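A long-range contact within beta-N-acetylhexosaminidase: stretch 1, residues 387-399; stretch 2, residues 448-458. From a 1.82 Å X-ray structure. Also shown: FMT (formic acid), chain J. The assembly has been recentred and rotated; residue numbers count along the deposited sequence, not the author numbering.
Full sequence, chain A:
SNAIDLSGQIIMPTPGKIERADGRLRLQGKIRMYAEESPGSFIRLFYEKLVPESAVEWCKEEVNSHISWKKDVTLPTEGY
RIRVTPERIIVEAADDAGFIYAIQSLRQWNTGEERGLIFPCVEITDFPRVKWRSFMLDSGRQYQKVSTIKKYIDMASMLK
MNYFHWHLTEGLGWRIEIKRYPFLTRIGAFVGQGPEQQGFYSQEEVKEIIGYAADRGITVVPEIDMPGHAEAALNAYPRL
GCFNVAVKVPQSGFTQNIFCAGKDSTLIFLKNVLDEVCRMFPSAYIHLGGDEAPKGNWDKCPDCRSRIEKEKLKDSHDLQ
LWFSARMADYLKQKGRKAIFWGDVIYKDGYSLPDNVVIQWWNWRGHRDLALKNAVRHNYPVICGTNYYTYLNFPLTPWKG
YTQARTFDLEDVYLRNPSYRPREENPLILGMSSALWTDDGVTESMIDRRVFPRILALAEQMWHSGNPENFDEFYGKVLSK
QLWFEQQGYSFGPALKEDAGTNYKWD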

# COMPACT_ATOMS: atom_id res chain seq x y z
N TYR A 387 -3.02 15.43 -4.60
CA TYR A 387 -4.01 16.01 -3.69
C TYR A 387 -5.09 14.94 -3.51
O TYR A 387 -5.76 14.61 -4.49
CB TYR A 387 -4.71 17.20 -4.37
CG TYR A 387 -3.90 18.48 -4.51
CD1 TYR A 387 -2.57 18.55 -4.10
CD2 TYR A 387 -4.49 19.61 -5.06
CE1 TYR A 387 -1.85 19.74 -4.25
CE2 TYR A 387 -3.78 20.79 -5.20
CZ TYR A 387 -2.46 20.85 -4.80
OH TYR A 387 -1.77 22.03 -4.95
N TYR A 388 -5.28 14.37 -2.31
CA TYR A 388 -4.48 14.62 -1.11
C TYR A 388 -4.11 13.29 -0.47
O TYR A 388 -4.37 13.06 0.73
CB TYR A 388 -5.29 15.44 -0.11
CG TYR A 388 -5.58 16.84 -0.59
CD1 TYR A 388 -4.55 17.76 -0.76
CD2 TYR A 388 -6.88 17.26 -0.87
CE1 TYR A 388 -4.79 19.05 -1.20
CE2 TYR A 388 -7.13 18.56 -1.31
CZ TYR A 388 -6.09 19.44 -1.47
OH TYR A 388 -6.32 20.74 -1.91
N THR A 389 -3.50 12.41 -1.26
CA THR A 389 -3.06 11.13 -0.74
C THR A 389 -1.54 11.00 -0.70
O THR A 389 -1.03 9.99 -0.22
CB THR A 389 -3.62 9.93 -1.55
OG1 THR A 389 -2.91 9.78 -2.80
CG2 THR A 389 -5.12 10.10 -1.82
N TYR A 390 -0.82 12.01 -1.21
CA TYR A 390 0.64 11.99 -1.17
C TYR A 390 1.16 12.56 0.15
O TYR A 390 1.35 13.77 0.30
CB TYR A 390 1.26 12.75 -2.34
CG TYR A 390 1.32 11.93 -3.61
CD1 TYR A 390 0.50 10.82 -3.80
CD2 TYR A 390 2.23 12.25 -4.62
CE1 TYR A 390 0.57 10.05 -4.98
CE2 TYR A 390 2.30 11.50 -5.79
CZ TYR A 390 1.48 10.41 -5.96
OH TYR A 390 1.59 9.67 -7.14
N LEU A 391 1.40 11.66 1.10
CA LEU A 391 1.79 12.06 2.46
C LEU A 391 3.20 12.64 2.52
O LEU A 391 3.59 13.21 3.54
CB LEU A 391 1.65 10.86 3.40
CG LEU A 391 0.22 10.33 3.45
CD1 LEU A 391 0.19 8.92 4.04
CD2 LEU A 391 -0.65 11.27 4.27
N ASN A 392 3.97 12.49 1.44
CA ASN A 392 5.25 13.19 1.36
C ASN A 392 5.08 14.71 1.22
O ASN A 392 6.03 15.46 1.47
CB ASN A 392 6.11 12.63 0.21
CG ASN A 392 5.33 12.50 -1.08
OD1 ASN A 392 4.38 11.72 -1.17
ND2 ASN A 392 5.75 13.25 -2.10
N PHE A 393 3.90 15.17 0.82
CA PHE A 393 3.66 16.61 0.79
C PHE A 393 3.60 17.03 2.25
O PHE A 393 2.77 16.51 3.01
CB PHE A 393 2.32 16.96 0.13
CG PHE A 393 2.30 16.80 -1.38
CD1 PHE A 393 3.28 16.05 -2.04
CD2 PHE A 393 1.29 17.39 -2.13
CE1 PHE A 393 3.25 15.90 -3.43
CE2 PHE A 393 1.25 17.25 -3.52
CZ PHE A 393 2.24 16.51 -4.17
N PRO A 394 4.46 17.96 2.66
CA PRO A 394 4.46 18.39 4.07
C PRO A 394 3.32 19.38 4.32
O PRO A 394 2.61 19.71 3.38
CB PRO A 394 5.82 19.08 4.22
CG PRO A 394 6.14 19.59 2.84
CD PRO A 394 5.56 18.57 1.88
N LEU A 395 3.13 19.82 5.56
CA LEU A 395 2.08 20.80 5.86
C LEU A 395 2.53 22.23 5.57
O LEU A 395 1.70 23.12 5.39
CB LEU A 395 1.61 20.69 7.31
CG LEU A 395 0.47 19.72 7.61
CD1 LEU A 395 0.92 18.25 7.51
CD2 LEU A 395 -0.11 20.03 8.99
N THR A 396 3.85 22.45 5.55
CA THR A 396 4.44 23.75 5.24
C THR A 396 5.64 23.48 4.34
O THR A 396 6.15 22.37 4.34
CB THR A 396 4.88 24.50 6.53
OG1 THR A 396 5.74 23.66 7.31
CG2 THR A 396 3.66 24.89 7.37
N PRO A 397 6.07 24.47 3.54
CA PRO A 397 7.11 24.22 2.53
C PRO A 397 8.42 23.65 3.08
O PRO A 397 8.87 24.02 4.17
CB PRO A 397 7.35 25.61 1.93
CG PRO A 397 6.04 26.31 2.10
CD PRO A 397 5.51 25.83 3.43
N TRP A 398 9.03 22.76 2.31
CA TRP A 398 10.26 22.09 2.69
C TRP A 398 10.98 21.63 1.43
O TRP A 398 10.45 20.82 0.68
CB TRP A 398 9.96 20.89 3.59
CG TRP A 398 11.19 20.11 3.94
CD1 TRP A 398 12.20 20.49 4.79
CD2 TRP A 398 11.54 18.82 3.45
NE1 TRP A 398 13.15 19.50 4.85
CE2 TRP A 398 12.78 18.47 4.03
CE3 TRP A 398 10.94 17.92 2.56
CZ2 TRP A 398 13.41 17.25 3.76
CZ3 TRP A 398 11.57 16.71 2.29
CH2 TRP A 398 12.79 16.39 2.89
N LYS A 399 12.18 22.15 1.21
CA LYS A 399 12.98 21.80 0.03
C LYS A 399 12.21 21.93 -1.28
O LYS A 399 11.71 23.01 -1.60
CB LYS A 399 13.58 20.40 0.19
CG LYS A 399 14.46 20.28 1.43
CD LYS A 399 15.33 19.04 1.37
CE LYS A 399 16.24 18.95 2.59
NZ LYS A 399 17.07 17.70 2.56
N ARG A 448 6.39 11.58 10.85
CA ARG A 448 5.84 12.93 11.01
C ARG A 448 5.10 13.39 9.76
O ARG A 448 4.30 14.32 9.80
CB ARG A 448 6.93 13.93 11.39
CG ARG A 448 7.85 14.31 10.25
CD ARG A 448 9.04 15.08 10.77
NE ARG A 448 10.09 14.19 11.26
CZ ARG A 448 11.32 14.58 11.56
NH1 ARG A 448 11.65 15.86 11.44
NH2 ARG A 448 12.23 13.71 11.98
N ARG A 449 5.36 12.71 8.64
CA ARG A 449 4.63 12.95 7.39
C ARG A 449 3.39 12.06 7.30
O ARG A 449 2.31 12.49 6.86
CB ARG A 449 5.55 12.65 6.20
CG ARG A 449 6.61 13.70 5.93
CD ARG A 449 7.83 13.09 5.23
NE ARG A 449 8.74 14.13 4.78
CZ ARG A 449 9.55 14.82 5.57
NH1 ARG A 449 9.58 14.56 6.88
NH2 ARG A 449 10.33 15.76 5.07
N VAL A 450 3.55 10.81 7.69
CA VAL A 450 2.48 9.83 7.55
C VAL A 450 1.31 10.08 8.52
O VAL A 450 0.15 10.04 8.10
CB VAL A 450 3.02 8.41 7.71
CG1 VAL A 450 1.88 7.39 7.75
CG2 VAL A 450 3.99 8.09 6.56
N PHE A 451 1.63 10.35 9.78
CA PHE A 451 0.60 10.59 10.82
C PHE A 451 0.48 12.06 11.17
O PHE A 451 1.50 12.73 11.34
CB PHE A 451 0.96 9.82 12.09
CG PHE A 451 0.79 8.34 11.97
CD1 PHE A 451 1.83 7.55 11.49
CD2 PHE A 451 -0.41 7.74 12.30
CE1 PHE A 451 1.67 6.18 11.36
CE2 PHE A 451 -0.58 6.37 12.16
CZ PHE A 451 0.47 5.60 11.70
N PRO A 452 -0.75 12.55 11.38
CA PRO A 452 -2.01 11.81 11.43
C PRO A 452 -2.77 11.74 10.11
O PRO A 452 -3.84 11.17 10.10
CB PRO A 452 -2.86 12.64 12.42
CG PRO A 452 -2.38 14.04 12.18
CD PRO A 452 -0.89 13.93 11.90
N ARG A 453 -2.26 12.30 9.03
CA ARG A 453 -3.08 12.36 7.82
C ARG A 453 -3.47 11.00 7.25
O ARG A 453 -4.52 10.85 6.63
CB ARG A 453 -2.44 13.26 6.77
CG ARG A 453 -2.42 14.74 7.18
CD ARG A 453 -1.60 15.59 6.21
NE ARG A 453 -0.23 15.08 6.11
CZ ARG A 453 0.65 15.45 5.18
NH1 ARG A 453 0.32 16.36 4.27
NH2 ARG A 453 1.86 14.90 5.17
N ILE A 454 -2.65 9.98 7.48
CA ILE A 454 -3.04 8.64 7.00
C ILE A 454 -4.33 8.13 7.66
O ILE A 454 -5.04 7.29 7.12
CB ILE A 454 -1.90 7.60 7.18
CG1 ILE A 454 -2.20 6.36 6.33
CG2 ILE A 454 -1.70 7.24 8.66
CD1 ILE A 454 -0.99 5.69 5.79
N LEU A 455 -4.65 8.66 8.84
CA LEU A 455 -5.85 8.20 9.51
C LEU A 455 -7.09 8.65 8.75
O LEU A 455 -8.11 7.96 8.75
CB LEU A 455 -5.90 8.74 10.95
CG LEU A 455 -4.79 8.23 11.87
CD1 LEU A 455 -4.89 8.91 13.24
CD2 LEU A 455 -4.91 6.73 12.04
N ALA A 456 -7.01 9.81 8.12
CA ALA A 456 -8.14 10.31 7.34
C ALA A 456 -8.29 9.47 6.08
O ALA A 456 -9.40 9.15 5.67
CB ALA A 456 -7.95 11.77 6.99
N LEU A 457 -7.16 9.09 5.49
CA LEU A 457 -7.19 8.21 4.31
C LEU A 457 -7.74 6.84 4.68
O LEU A 457 -8.58 6.30 3.95
CB LEU A 457 -5.79 8.11 3.69
CG LEU A 457 -5.31 9.44 3.10
CD1 LEU A 457 -3.84 9.37 2.68
CD2 LEU A 457 -6.20 9.86 1.93
N ALA A 458 -7.30 6.27 5.79
CA ALA A 458 -7.82 4.97 6.24
C ALA A 458 -9.30 5.03 6.52
O ALA A 458 -10.03 4.08 6.24
CB ALA A 458 -7.07 4.48 7.48
C FMT J . -4.15 22.78 -1.38
O1 FMT J . -4.39 22.61 -2.58
O2 FMT J . -3.08 23.21 -0.95
O HOH W 1 8.62 14.75 2.15

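Two arginines of the second stretch supply the polar links of this contact, and Leu391 of the first, mostly loop, supplies its apolar centre. A type I turn from Tyr390 to Phe393 uses Tyr390 O, which accepts from Phe393 N at 3.0 Å; Asn392 O and Phe393 O are bonded by other partners.

Arg453 serves Phe393 O. Its CA-to-CB bond points toward the first stretch, and both terminal nitrogens donate to a single acceptor: NH1 of Arg453 lies 2.8 Å from Phe393 O, and NH2 of Arg453 lies 2.8 Å from the same oxygen. The carbonyl sits at the edge of the guanidinium, near its plane, where the N-H bonds point; the angles of 145° and 141° are the bend expected when two donors share one oxygen. Arg453 NH2 also donates to Arg449 O at 3.0 Å and a straighter 163°, so the group ties the end of the preceding helix to the loop. Leu391 O lies 2.9 Å from Arg453 NH2 as well, and NH1 has a further partner elsewhere in the structure. A planar cation with several donors suits this cluster of carbonyls, and its faces, poor at hydrogen bonding, are covered by carbon: Leu391 CD2 lies over one and Leu395 CD1 over the opposite one, the latter 3.7 Å from Arg453 NE.

Arg449 works differently. Its NE is 4.5 Å from Asn392 O, too far for a direct bond, and a water fills the gap, accepting from Arg449 NE at 2.7 Å and donating to Asn392 O at 2.8 Å. The guanidinium meanwhile lies over the face of Trp398 in a cation-pi interaction, with CZ of Arg449 4.5 Å from the centroid of the six-membered ring and 18° off its normal. An electron-rich indole is well suited to a positive charge there, and Trp398 NE1, like Arg449 NH1 and NH2, is hydrogen-bonded elsewhere in the structure.

Leu391 CD1 lies 3.9 Å from Ile454 CD1 and 4.4 Å from Val450 CG1, and Leu391 CD2 is 4.0 Å from Leu457 CD1, which Leu391 CD1 also approaches. A branched aliphatic side chain can touch several neighbours without bringing in any polar group that would need a partner. Leu457 CD2 also packs against Thr389 CG2 at 3.9 Å; Thr389 OG1 is bonded just outside the stretches. The exception is Tyr388 O: 3.9 Å from Leu457 CD2, it is buried with no polar partner in the model.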